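Side-chain contacts in beta-Lactamase/D-Alanine Carboxypeptidase (Pseudomonas syringae pv. tomato, PDB 5EVI), which probably hydrolyses beta-lactam antibiotics to substituted beta-amino acids, as a member of the class C beta-lactamase family: residues D[91-94]-D[95-99]; D[109-112]-D[113-117]; D[172-175]-D[176-180]; D[255-258]-D[259-262]. All coordinates share one frame; numbering follows the deposited sequence.

Interaction 1. Residues D[91-94]-D[95-99]; sequences QSID and TYMPP
Gln91 lays the aliphatic part of its side chain against the phenol end of Tyr96, with CB of Gln91 3.4 Å from OH of Tyr96. The two side chains cross at about a right angle, and the amide stands nearly perpendicular to the ring. A phenol suits this place because its flank accepts methylene groups while its hydroxyl bonds to Ser88 O. Ser92 serves the turn twice. Its carbonyl O takes the backbone N of Thr95 at 2.9 Å, and its OG donates to OD1 of Asp94 at 2.7 Å. Thr95 OG1 also hovers near Ser92 O and Ser92 OG, making at most weak bonds, since its single proton has a choice of acceptors. From Ile93, O accepts two backbone donors: Met97 N, 2.8 Å away, and Tyr96 N, at 3.0 Å. Its branch CG2 runs beside CB of Met97 (a selenomethionine), 4.1 Å away and pointing the same way. At Asp94, chi1 of 66° sets the carboxylate between backbone N and carbonyl carbon, which turns OD1 back to Ser92. Backbone bonds thus close the turn and the bond between Ser92 and Asp94 braces its start, whereas Ile93 and Tyr96 both rest on Val110; the hydroxyl of Ser92 probably eases the negative charge of Asp94.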
ATOM      1  N   GLN D  91     -15.738  16.000   4.367  1.00 42.08           N
ATOM      2  CA  GLN D  91     -16.046  17.170   3.533  1.00 41.00           C
ATOM      3  C   GLN D  91     -15.774  16.864   2.064  1.00 38.72           C
ATOM      4  O   GLN D  91     -14.953  16.004   1.739  1.00 36.63           O
ATOM      5  CB  GLN D  91     -15.227  18.395   3.953  1.00 41.95           C
ATOM      6  CG  GLN D  91     -15.509  18.910   5.356  1.00 43.10           C
ATOM      7  CD  GLN D  91     -16.866  19.570   5.462  1.00 43.99           C
ATOM      8  OE1 GLN D  91     -17.796  19.002   6.030  1.00 44.77           O
ATOM      9  NE2 GLN D  91     -16.992  20.768   4.898  1.00 44.87           N
ATOM     10  N   SER D  92     -16.457  17.579   1.177  1.00 37.01           N
ATOM     11  CA  SER D  92     -16.343  17.320  -0.259  1.00 36.16           C
ATOM     12  C   SER D  92     -14.972  17.739  -0.804  1.00 33.72           C
ATOM     13  O   SER D  92     -14.309  18.594  -0.228  1.00 31.86           O
ATOM     14  CB  SER D  92     -17.491  17.996  -1.028  1.00 37.01           C
ATOM     15  OG  SER D  92     -17.411  19.403  -0.954  1.00 38.48           O
ATOM     16  N   ILE D  93     -14.557  17.112  -1.905  1.00 32.23           N
ATOM     17  CA  ILE D  93     -13.248  17.366  -2.543  1.00 32.58           C
ATOM     18  C   ILE D  93     -13.017  18.856  -2.849  1.00 33.82           C
ATOM     19  O   ILE D  93     -11.900  19.360  -2.675  1.00 32.56           O
ATOM     20  CB  ILE D  93     -13.071  16.497  -3.816  1.00 32.84           C
ATOM     21  CG1 ILE D  93     -12.828  15.034  -3.408  1.00 32.65           C
ATOM     22  CG2 ILE D  93     -11.918  16.988  -4.704  1.00 33.08           C
ATOM     23  CD1 ILE D  93     -13.184  14.007  -4.464  1.00 33.08           C
ATOM     24  N   ASP D  94     -14.079  19.542  -3.278  1.00 35.99           N
ATOM     25  CA  ASP D  94     -14.034  20.989  -3.537  1.00 37.16           C
ATOM     26  C   ASP D  94     -13.712  21.865  -2.324  1.00 37.61           C
ATOM     27  O   ASP D  94     -13.236  22.990  -2.492  1.00 39.68           O
ATOM     28  CB  ASP D  94     -15.316  21.478  -4.244  1.00 37.37           C
ATOM     29  CG  ASP D  94     -16.576  21.353  -3.389  1.00 37.57           C
ATOM     30  OD1 ASP D  94     -16.549  21.658  -2.180  1.00 36.90           O
ATOM     31  OD2 ASP D  94     -17.622  20.968  -3.959  1.00 39.72           O
ATOM     32  N   THR D  95     -13.966  21.362  -1.114  1.00 37.31           N
ATOM     33  CA  THR D  95     -13.529  22.028   0.123  1.00 37.53           C
ATOM     34  C   THR D  95     -12.003  22.186   0.231  1.00 38.54           C
ATOM     35  O   THR D  95     -11.528  23.102   0.911  1.00 35.87           O
ATOM     36  CB  THR D  95     -14.030  21.280   1.383  1.00 37.41           C
ATOM     37  OG1 THR D  95     -15.437  21.056   1.280  1.00 36.12           O
ATOM     38  CG2 THR D  95     -13.731  22.064   2.675  1.00 37.36           C
ATOM     39  N   TYR D  96     -11.249  21.282  -0.405  1.00 39.97           N
ATOM     40  CA  TYR D  96      -9.778  21.322  -0.386  1.00 41.87           C
ATOM     41  C   TYR D  96      -9.099  21.423  -1.754  1.00 44.23           C
ATOM     42  O   TYR D  96      -7.882  21.603  -1.803  1.00 44.31           O
ATOM     43  CB  TYR D  96      -9.231  20.092   0.341  1.00 40.92           C
ATOM     44  CG  TYR D  96      -9.963  19.780   1.608  1.00 40.54           C
ATOM     45  CD1 TYR D  96      -9.702  20.489   2.777  1.00 39.67           C
ATOM     46  CD2 TYR D  96     -10.936  18.786   1.637  1.00 40.52           C
ATOM     47  CE1 TYR D  96     -10.388  20.208   3.946  1.00 40.11           C
ATOM     48  CE2 TYR D  96     -11.625  18.497   2.798  1.00 41.02           C
ATOM     49  CZ  TYR D  96     -11.348  19.209   3.946  1.00 40.29           C
ATOM     50  OH  TYR D  96     -12.031  18.916   5.089  1.00 41.98           O
HETATM   51  N   MSE D  97      -9.857  21.273  -2.845  1.00 47.69           N
HETATM   52  CA  MSE D  97      -9.336  21.449  -4.201  1.00 50.36           C
HETATM   53  C   MSE D  97     -10.160  22.551  -4.799  1.00 52.70           C
HETATM   54  O   MSE D  97     -11.262  22.295  -5.294  1.00 53.37           O
HETATM   55  CB  MSE D  97      -9.449  20.179  -5.059  1.00 50.56           C
HETATM   56  CG  MSE D  97      -8.207  19.297  -4.997  1.00 52.13           C
HETATM   57 SE   MSE D  97      -6.594  20.186  -5.718  1.00 52.97          SE
HETATM   58  CE  MSE D  97      -7.123  20.249  -7.612  1.00 54.07           C
ATOM     59  N   PRO D  98      -9.664  23.801  -4.727  1.00 55.23           N
ATOM     60  CA  PRO D  98     -10.350  24.896  -5.415  1.00 56.55           C
ATOM     61  C   PRO D  98     -10.511  24.703  -6.935  1.00 58.95           C
ATOM     62  O   PRO D  98     -11.584  25.016  -7.458  1.00 59.92           O
ATOM     63  CB  PRO D  98      -9.493  26.129  -5.086  1.00 56.29           C
ATOM     64  CG  PRO D  98      -8.767  25.770  -3.840  1.00 55.75           C
ATOM     65  CD  PRO D  98      -8.546  24.289  -3.896  1.00 55.28           C
ATOM     66  N   PRO D  99      -9.485  24.159  -7.638  1.00 60.69           N
ATOM     67  CA  PRO D  99      -9.679  23.890  -9.079  1.00 62.68           C
ATOM     68  C   PRO D  99     -10.830  22.928  -9.467  1.00 65.27           C
ATOM     69  O   PRO D  99     -11.204  22.881 -10.643  1.00 65.49           O
ATOM     70  CB  PRO D  99      -8.325  23.306  -9.516  1.00 61.96           C
ATOM     71  CG  PRO D  99      -7.346  23.833  -8.530  1.00 61.35           C
ATOM     72  CD  PRO D  99      -8.088  23.906  -7.228  1.00 61.17           C
TER

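Interaction 2. Residues D[109-112]-D[113-117]; sequences PVFH and LGTHT
From Val110 to Thr115 the backbone makes a short, loosely bonded helical turn, in which Leu113 N meets Val110 O at 3.0 Å and Gly114 N meets Phe111 O at the same length, before Thr117 N returns to His112 O at 3.2 Å. His116, whose phi is positive (67°), bends the chain so that this last bond can form. It also brings Thr117 to the imidazole: ND1 of His112 and OG1 of Thr117 are 2.7 Å apart in a nearly straight hydrogen bond (175°), made at the ring edge and in its plane, with either atom a possible donor. Histidine suits the place because a ring nitrogen can give or take that proton. Thr117 OG1 is bonded in turn to OG1 of Thr115 at 3.0 Å, so two buried hydroxyls and an imidazole satisfy one another in a row. Phe111 covers one face of the His112 ring with its CZ, offset toward the rim, and its own ring meets that of Tyr263. On the apolar flank CD1 of Leu113 approaches CG1 of Val110 at 4.3 Å, and both side chains lean on helix 156-169. The turn is a short helix ended by a positive-phi residue, and the ring of His116, just after the helix, meets that of Tyr154, which probably belongs to the Tyr-x-Asn motif of the active site in this family.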
ATOM      1  N   PRO D 109     -17.597  13.373  -1.179  1.00 35.53           N
ATOM      2  CA  PRO D 109     -16.668  13.376  -0.029  1.00 33.28           C
ATOM      3  C   PRO D 109     -15.256  12.830  -0.352  1.00 31.79           C
ATOM      4  O   PRO D 109     -15.112  11.943  -1.193  1.00 30.48           O
ATOM      5  CB  PRO D 109     -17.384  12.494   1.002  1.00 34.33           C
ATOM      6  CG  PRO D 109     -18.843  12.620   0.671  1.00 34.73           C
ATOM      7  CD  PRO D 109     -18.903  12.771  -0.825  1.00 34.91           C
ATOM      8  N   VAL D 110     -14.242  13.365   0.334  1.00 29.89           N
ATOM      9  CA  VAL D 110     -12.824  13.055   0.053  1.00 28.76           C
ATOM     10  C   VAL D 110     -12.471  11.589   0.339  1.00 26.61           C
ATOM     11  O   VAL D 110     -11.651  11.006  -0.384  1.00 26.19           O
ATOM     12  CB  VAL D 110     -11.873  13.999   0.842  1.00 29.50           C
ATOM     13  CG1 VAL D 110     -10.399  13.597   0.717  1.00 30.32           C
ATOM     14  CG2 VAL D 110     -12.036  15.447   0.388  1.00 30.36           C
ATOM     15  N   PHE D 111     -13.086  10.998   1.366  1.00 24.43           N
ATOM     16  CA  PHE D 111     -12.722   9.638   1.804  1.00 23.92           C
ATOM     17  C   PHE D 111     -12.846   8.600   0.694  1.00 22.42           C
ATOM     18  O   PHE D 111     -12.041   7.675   0.616  1.00 22.38           O
ATOM     19  CB  PHE D 111     -13.498   9.204   3.057  1.00 23.71           C
ATOM     20  CG  PHE D 111     -14.949   8.860   2.831  1.00 23.91           C
ATOM     21  CD1 PHE D 111     -15.334   7.553   2.530  1.00 24.17           C
ATOM     22  CD2 PHE D 111     -15.942   9.823   2.995  1.00 24.60           C
ATOM     23  CE1 PHE D 111     -16.673   7.226   2.358  1.00 24.37           C
ATOM     24  CE2 PHE D 111     -17.292   9.494   2.824  1.00 24.56           C
ATOM     25  CZ  PHE D 111     -17.649   8.198   2.506  1.00 24.52           C
ATOM     26  N   HIS D 112     -13.837   8.783  -0.179  1.00 21.23           N
ATOM     27  CA  HIS D 112     -14.038   7.901  -1.334  1.00 20.73           C
ATOM     28  C   HIS D 112     -12.816   7.702  -2.248  1.00 19.99           C
ATOM     29  O   HIS D 112     -12.800   6.753  -3.041  1.00 19.13           O
ATOM     30  CB  HIS D 112     -15.165   8.437  -2.218  1.00 20.97           C
ATOM     31  CG  HIS D 112     -16.523   8.301  -1.617  1.00 20.87           C
ATOM     32  ND1 HIS D 112     -17.141   7.084  -1.435  1.00 20.74           N
ATOM     33  CD2 HIS D 112     -17.380   9.236  -1.152  1.00 20.81           C
ATOM     34  CE1 HIS D 112     -18.336   7.278  -0.901  1.00 20.45           C
ATOM     35  NE2 HIS D 112     -18.494   8.572  -0.701  1.00 21.18           N
ATOM     36  N   LEU D 113     -11.855   8.622  -2.198  1.00 19.47           N
ATOM     37  CA  LEU D 113     -10.638   8.524  -3.009  1.00 19.55           C
ATOM     38  C   LEU D 113      -9.627   7.536  -2.442  1.00 19.45           C
ATOM     39  O   LEU D 113      -8.734   7.109  -3.161  1.00 18.63           O
ATOM     40  CB  LEU D 113      -9.944   9.882  -3.095  1.00 19.95           C
ATOM     41  CG  LEU D 113     -10.683  11.078  -3.711  1.00 20.50           C
ATOM     42  CD1 LEU D 113      -9.956  12.355  -3.346  1.00 21.17           C
ATOM     43  CD2 LEU D 113     -10.775  10.937  -5.221  1.00 21.27           C
ATOM     44  N   GLY D 114      -9.687   7.297  -1.133  1.00 19.13           N
ATOM     45  CA  GLY D 114      -8.918   6.235  -0.490  1.00 19.60           C
ATOM     46  C   GLY D 114      -9.599   4.882  -0.442  1.00 19.84           C
ATOM     47  O   GLY D 114      -8.951   3.879  -0.135  1.00 21.29           O
ATOM     48  N   THR D 115     -10.902   4.834  -0.707  1.00 19.27           N
ATOM     49  CA  THR D 115     -11.633   3.574  -0.713  1.00 19.26           C
ATOM     50  C   THR D 115     -12.034   3.065  -2.116  1.00 19.49           C
ATOM     51  O   THR D 115     -12.661   2.016  -2.242  1.00 20.35           O
ATOM     52  CB  THR D 115     -12.885   3.719   0.154  1.00 19.01           C
ATOM     53  OG1 THR D 115     -13.725   4.713  -0.434  1.00 18.65           O
ATOM     54  CG2 THR D 115     -12.517   4.130   1.553  1.00 18.82           C
ATOM     55  N   HIS D 116     -11.682   3.810  -3.164  1.00 20.43           N
ATOM     56  CA  HIS D 116     -11.998   3.439  -4.581  1.00 20.28           C
ATOM     57  C   HIS D 116     -13.505   3.446  -4.968  1.00 20.94           C
ATOM     58  O   HIS D 116     -13.881   2.767  -5.928  1.00 20.52           O
ATOM     59  CB  HIS D 116     -11.379   2.075  -4.963  1.00 20.19           C
ATOM     60  CG  HIS D 116      -9.982   1.868  -4.454  1.00 19.97           C
ATOM     61  ND1 HIS D 116      -9.689   1.019  -3.411  1.00 20.60           N
ATOM     62  CD2 HIS D 116      -8.801   2.395  -4.853  1.00 19.99           C
ATOM     63  CE1 HIS D 116      -8.386   1.053  -3.176  1.00 20.41           C
ATOM     64  NE2 HIS D 116      -7.827   1.892  -4.022  1.00 20.49           N
ATOM     65  N   THR D 117     -14.339   4.211  -4.248  1.00 21.67           N
ATOM     66  CA  THR D 117     -15.795   4.192  -4.441  1.00 22.19           C
ATOM     67  C   THR D 117     -16.382   5.551  -4.882  1.00 22.59           C
ATOM     68  O   THR D 117     -17.580   5.776  -4.717  1.00 22.57           O
ATOM     69  CB  THR D 117     -16.507   3.732  -3.144  1.00 22.26           C
ATOM     70  OG1 THR D 117     -16.210   4.655  -2.103  1.00 22.12           O
ATOM     71  CG2 THR D 117     -16.064   2.316  -2.724  1.00 22.28           C
TER

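Interaction 3. Residues D[172-175]-D[176-180]; sequences MPFQ and EAMQQ
Met178, present as selenomethionine, lies across one face of the Phe174 ring four residues earlier on the same helix, in a Met-aromatic contact. Its CG does most of the touching, 3.8 Å from the centroid of the Phe174 ring and only 20° off the normal, as a CH-pi contact. The selenium follows obliquely, with SE of Met178 4.5 Å from that centroid, and the methyl CE ends 3.5 Å from CZ of Phe174. Phe174 reaches this position with CG opposite its backbone N (chi1 -177°), while Met178 bends at both chi2 and chi3 to follow the ring. A long, flexible, polarisable side chain suits such a task, since it can shape itself to an aromatic surface. Pro173 occupies the N-cap position, where a residue lacking an amide hydrogen costs no bond, and its O receives Ala177 N at 3.0 Å as the first link of helix 174-186. Met178 N follows onto Phe174 O, and Gln179 N meets Gln175 O at 2.8 Å, although the turn at 177-180 is of the wider pi type. Phe174 and Met178 face the protein interior: Phe174 packs on Thr74 and Leu77 of helix 70-83, and Met178 on Phe73. Ala177, small enough for close packing, also sits on Leu77. Before the helix, Met172, a poorly ordered selenomethionine, is crossed by Glu176 at about a right angle, OE2 of Glu176 lying 3.6 Å from CB of Met172. The amide end of Gln179 leads away from the turn, and its OE1 accepts from Asn194 N, while its CB stays close to O of Gln175.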
HETATM    1  N   MSE D 172       2.718  22.313   1.042  1.00 64.41           N
HETATM    2  CA  MSE D 172       4.034  21.878   0.558  1.00 64.64           C
HETATM    3  C   MSE D 172       3.858  20.841  -0.530  1.00 60.57           C
HETATM    4  O   MSE D 172       2.792  20.229  -0.620  1.00 60.23           O
HETATM    5  CB  MSE D 172       4.866  21.286   1.698  1.00 68.19           C
HETATM    6  CG  MSE D 172       4.132  20.205   2.492  1.00 71.63           C
HETATM    7 SE   MSE D 172       5.249  19.656   4.017  1.00 77.43          SE
HETATM    8  CE  MSE D 172       4.785  21.140   5.236  1.00 76.66           C
ATOM      9  N   PRO D 173       4.894  20.624  -1.370  1.00 56.84           N
ATOM     10  CA  PRO D 173       4.795  19.545  -2.366  1.00 54.49           C
ATOM     11  C   PRO D 173       4.677  18.152  -1.735  1.00 51.07           C
ATOM     12  O   PRO D 173       5.155  17.937  -0.615  1.00 51.53           O
ATOM     13  CB  PRO D 173       6.107  19.667  -3.156  1.00 54.87           C
ATOM     14  CG  PRO D 173       6.561  21.066  -2.946  1.00 55.21           C
ATOM     15  CD  PRO D 173       6.120  21.424  -1.559  1.00 56.66           C
ATOM     16  N   PHE D 174       4.047  17.228  -2.458  1.00 47.21           N
ATOM     17  CA  PHE D 174       3.853  15.846  -1.997  1.00 44.37           C
ATOM     18  C   PHE D 174       5.156  15.144  -1.608  1.00 43.34           C
ATOM     19  O   PHE D 174       5.189  14.426  -0.605  1.00 42.47           O
ATOM     20  CB  PHE D 174       3.118  15.014  -3.060  1.00 43.60           C
ATOM     21  CG  PHE D 174       2.817  13.602  -2.626  1.00 41.65           C
ATOM     22  CD1 PHE D 174       1.742  13.335  -1.789  1.00 40.90           C
ATOM     23  CD2 PHE D 174       3.603  12.540  -3.058  1.00 41.03           C
ATOM     24  CE1 PHE D 174       1.457  12.036  -1.388  1.00 40.05           C
ATOM     25  CE2 PHE D 174       3.322  11.242  -2.665  1.00 40.06           C
ATOM     26  CZ  PHE D 174       2.249  10.989  -1.826  1.00 39.76           C
ATOM     27  N   GLN D 175       6.201  15.349  -2.411  0.92 42.96           N
ATOM     28  CA  GLN D 175       7.539  14.799  -2.145  0.92 43.49           C
ATOM     29  C   GLN D 175       8.036  15.187  -0.756  0.92 41.83           C
ATOM     30  O   GLN D 175       8.472  14.322   0.003  0.92 43.09           O
ATOM     31  CB  GLN D 175       8.539  15.247  -3.239  0.92 44.75           C
ATOM     32  CG  GLN D 175      10.027  15.051  -2.928  0.92 46.08           C
ATOM     33  CD  GLN D 175      10.673  16.229  -2.203  0.92 46.48           C
ATOM     34  OE1 GLN D 175      11.291  16.061  -1.148  0.92 47.13           O
ATOM     35  NE2 GLN D 175      10.531  17.422  -2.762  0.92 47.61           N
ATOM     36  N   GLU D 176       7.968  16.482  -0.441  1.00 40.72           N
ATOM     37  CA  GLU D 176       8.386  17.019   0.873  1.00 38.83           C
ATOM     38  C   GLU D 176       7.471  16.548   2.013  1.00 35.26           C
ATOM     39  O   GLU D 176       7.947  16.269   3.107  1.00 35.02           O
ATOM     40  CB  GLU D 176       8.465  18.561   0.858  1.00 40.71           C
ATOM     41  CG  GLU D 176       8.732  19.188   2.230  1.00 42.39           C
ATOM     42  CD  GLU D 176       9.127  20.655   2.174  1.00 44.03           C
ATOM     43  OE1 GLU D 176      10.235  20.956   1.669  1.00 46.14           O
ATOM     44  OE2 GLU D 176       8.349  21.500   2.666  1.00 43.91           O
ATOM     45  N   ALA D 177       6.171  16.463   1.750  1.00 32.14           N
ATOM     46  CA  ALA D 177       5.215  15.919   2.729  1.00 30.52           C
ATOM     47  C   ALA D 177       5.565  14.475   3.123  1.00 29.21           C
ATOM     48  O   ALA D 177       5.463  14.117   4.290  1.00 29.56           O
ATOM     49  CB  ALA D 177       3.787  16.000   2.203  1.00 30.27           C
HETATM   50  N   MSE D 178       6.023  13.672   2.160  1.00 27.40           N
HETATM   51  CA  MSE D 178       6.389  12.275   2.438  1.00 26.35           C
HETATM   52  C   MSE D 178       7.779  12.186   2.980  1.00 26.58           C
HETATM   53  O   MSE D 178       7.977  11.715   4.098  1.00 25.68           O
HETATM   54  CB  MSE D 178       6.265  11.409   1.185  1.00 25.50           C
HETATM   55  CG  MSE D 178       4.847  11.422   0.653  1.00 24.39           C
HETATM   56 SE   MSE D 178       3.690  10.130   1.600  0.24 22.32          SE
HETATM   57  CE  MSE D 178       3.739   8.636   0.319  1.00 23.82           C
ATOM     58  N   GLN D 179       8.750  12.665   2.199  1.00 27.80           N
ATOM     59  CA  GLN D 179      10.175  12.447   2.475  1.00 28.91           C
ATOM     60  C   GLN D 179      10.698  13.197   3.697  1.00 28.98           C
ATOM     61  O   GLN D 179      11.563  12.684   4.392  1.00 29.58           O
ATOM     62  CB  GLN D 179      11.027  12.852   1.262  1.00 29.68           C
ATOM     63  CG  GLN D 179      10.868  11.965   0.035  1.00 30.44           C
ATOM     64  CD  GLN D 179      12.019  10.984  -0.149  1.00 31.46           C
ATOM     65  OE1 GLN D 179      12.276  10.528  -1.261  1.00 31.38           O
ATOM     66  NE2 GLN D 179      12.703  10.645   0.942  1.00 32.34           N
ATOM     67  N   GLN D 180      10.198  14.412   3.930  1.00 29.86           N
ATOM     68  CA  GLN D 180      10.678  15.274   5.011  1.00 30.99           C
ATOM     69  C   GLN D 180       9.787  15.302   6.251  1.00 30.70           C
ATOM     70  O   GLN D 180      10.242  15.750   7.307  1.00 29.54           O
ATOM     71  CB  GLN D 180      10.844  16.714   4.503  1.00 32.30           C
ATOM     72  CG  GLN D 180      11.800  16.862   3.333  1.00 34.14           C
ATOM     73  CD  GLN D 180      13.145  16.237   3.624  1.00 35.61           C
ATOM     74  OE1 GLN D 180      13.611  15.377   2.880  1.00 36.66           O
ATOM     75  NE2 GLN D 180      13.757  16.636   4.746  1.00 36.84           N
TER

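Interaction 4. Residues D[255-258]-D[259-262]; sequences ALSD and TRIG
Thr259 and Leu256 close the end of helix 250-258 with a side-chain bond: OG1 of Thr259 donates to O of Leu256 at 2.9 Å, the donor tilted from the carbonyl plane. A chi1 of 64° places that hydroxyl between the backbone N and the carbonyl carbon, facing back over the last helical turn. Threonine fits well, because its hydroxyl serves a carbonyl at the helix end while its methyl CG2 lies 3.5 Å from O of Ala255, a carbonyl that itself accepts from OG1 of Thr79. The next acceptor, Ser257 O, is met by Arg260 N at 3.0 Å. Asp258 O then receives Ile261 N in a longer bond of 3.3 Å. Arg260 curls back by a bend at chi3 so that one face of its guanidinium lies over Ser257 O. NH1 of Arg260 comes within 3.1 Å of Leu256 O, but at too poor an angle for a bond, and donates to OD1 of Asn242. A positive charge near the helix C terminus is probably favourable. Asp258 finds its partner within the helix, OD2 forming a salt bridge with Arg254 NE, while OD1 of Asp258 lies 3.7 Å from the methyl CD1 of Ile261, the two side chains running side by side. The helix thus ends in a type I beta turn from Asp258 to Ile261, a compact helix-to-strand connection that delivers the chain to strand 262-266 of the large antiparallel sheet.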
ATOM      1  N   ALA D 255      -3.455   8.858  13.167  1.00 19.89           N
ATOM      2  CA  ALA D 255      -3.236   8.720  11.703  1.00 19.78           C
ATOM      3  C   ALA D 255      -3.076   7.288  11.270  1.00 19.77           C
ATOM      4  O   ALA D 255      -3.713   6.866  10.310  1.00 19.45           O
ATOM      5  CB  ALA D 255      -2.037   9.534  11.232  1.00 20.28           C
ATOM      6  N   LEU D 256      -2.222   6.530  11.951  1.00 19.46           N
ATOM      7  CA  LEU D 256      -2.047   5.117  11.597  1.00 19.67           C
ATOM      8  C   LEU D 256      -3.351   4.322  11.776  1.00 19.68           C
ATOM      9  O   LEU D 256      -3.699   3.520  10.922  1.00 20.73           O
ATOM     10  CB  LEU D 256      -0.932   4.476  12.432  1.00 19.96           C
ATOM     11  CG  LEU D 256       0.471   5.082  12.263  1.00 19.98           C
ATOM     12  CD1 LEU D 256       1.277   4.931  13.551  1.00 19.95           C
ATOM     13  CD2 LEU D 256       1.211   4.494  11.074  1.00 20.22           C
ATOM     14  N   SER D 257      -4.059   4.558  12.885  1.00 19.88           N
ATOM     15  CA  SER D 257      -5.268   3.802  13.226  1.00 19.68           C
ATOM     16  C   SER D 257      -6.426   4.107  12.261  1.00 19.13           C
ATOM     17  O   SER D 257      -7.148   3.192  11.814  1.00 18.83           O
ATOM     18  CB  SER D 257      -5.680   4.127  14.664  1.00 20.29           C
ATOM     19  OG  SER D 257      -6.804   3.372  15.046  1.00 21.27           O
ATOM     20  N   ASP D 258      -6.589   5.389  11.916  1.00 18.66           N
ATOM     21  CA  ASP D 258      -7.724   5.809  11.055  1.00 18.12           C
ATOM     22  C   ASP D 258      -7.668   5.266   9.612  1.00 17.65           C
ATOM     23  O   ASP D 258      -8.722   5.095   8.972  1.00 16.10           O
ATOM     24  CB  ASP D 258      -7.912   7.342  11.053  1.00 18.67           C
ATOM     25  CG  ASP D 258      -8.324   7.902  12.436  1.00 19.72           C
ATOM     26  OD1 ASP D 258      -8.629   7.083  13.340  1.00 20.30           O
ATOM     27  OD2 ASP D 258      -8.331   9.157  12.621  1.00 19.59           O
ATOM     28  N   THR D 259      -6.474   4.967   9.099  1.00 17.26           N
ATOM     29  CA  THR D 259      -6.366   4.298   7.796  1.00 16.96           C
ATOM     30  C   THR D 259      -6.968   2.882   7.804  1.00 17.18           C
ATOM     31  O   THR D 259      -7.390   2.435   6.766  1.00 16.73           O
ATOM     32  CB  THR D 259      -4.927   4.229   7.229  1.00 16.68           C
ATOM     33  OG1 THR D 259      -4.095   3.424   8.084  1.00 16.92           O
ATOM     34  CG2 THR D 259      -4.318   5.641   7.059  1.00 16.47           C
ATOM     35  N   ARG D 260      -7.010   2.200   8.956  1.00 17.66           N
ATOM     36  CA  ARG D 260      -7.614   0.832   9.076  1.00 19.12           C
ATOM     37  C   ARG D 260      -9.081   0.832   9.520  1.00 19.78           C
ATOM     38  O   ARG D 260      -9.609  -0.177   9.973  1.00 19.74           O
ATOM     39  CB  ARG D 260      -6.762  -0.084   9.964  1.00 20.44           C
ATOM     40  CG  ARG D 260      -5.293  -0.174   9.557  1.00 21.57           C
ATOM     41  CD  ARG D 260      -4.423  -1.021  10.498  1.00 22.88           C
ATOM     42  NE  ARG D 260      -4.742  -0.899  11.922  1.00 23.45           N
ATOM     43  CZ  ARG D 260      -4.212  -0.040  12.791  1.00 24.71           C
ATOM     44  NH1 ARG D 260      -3.273   0.858  12.436  1.00 24.62           N
ATOM     45  NH2 ARG D 260      -4.642  -0.064  14.058  1.00 25.39           N
ATOM     46  N   ILE D 261      -9.727   1.996   9.430  1.00 20.42           N
ATOM     47  CA  ILE D 261     -11.187   2.095   9.478  1.00 20.93           C
ATOM     48  C   ILE D 261     -11.847   1.470   8.226  1.00 21.15           C
ATOM     49  O   ILE D 261     -11.510   1.804   7.090  1.00 20.88           O
ATOM     50  CB  ILE D 261     -11.615   3.565   9.685  1.00 21.36           C
ATOM     51  CG1 ILE D 261     -11.225   4.014  11.102  1.00 21.66           C
ATOM     52  CG2 ILE D 261     -13.111   3.776   9.437  1.00 21.48           C
ATOM     53  CD1 ILE D 261     -11.346   5.518  11.313  1.00 21.59           C
ATOM     54  N   GLY D 262     -12.837   0.610   8.467  1.00 21.10           N
ATOM     55  CA  GLY D 262     -13.530  -0.110   7.411  1.00 21.04           C
ATOM     56  C   GLY D 262     -14.732   0.668   6.924  1.00 21.15           C
ATOM     57  O   GLY D 262     -15.686   0.914   7.693  1.00 22.29           O
TER

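Overall arrangement
Interactions 1 and 2 are direct neighbours, their centres about 13 Å apart: Gln91 O and Val110 N probably share a hydrogen bond at 3.1 Å, and CD1 of Ile93 packs on CD1 of Leu113 at 3.8 Å. Interaction 4 lies equally near interaction 2 by centres, about 13 Å, without touching it; strand 262-266, which begins at its end, carries Tyr263 and Phe264 to the side chains of 109-117. Interaction 3 stands apart, at least about 11 Å from the others by nearest atoms. Helix 70-83 joins it to interaction 4 by packing on both. His116 of interaction 2 meets Tyr154, which probably belongs to the active site together with the Ser68-x-x-Lys71 motif near the start of that helix.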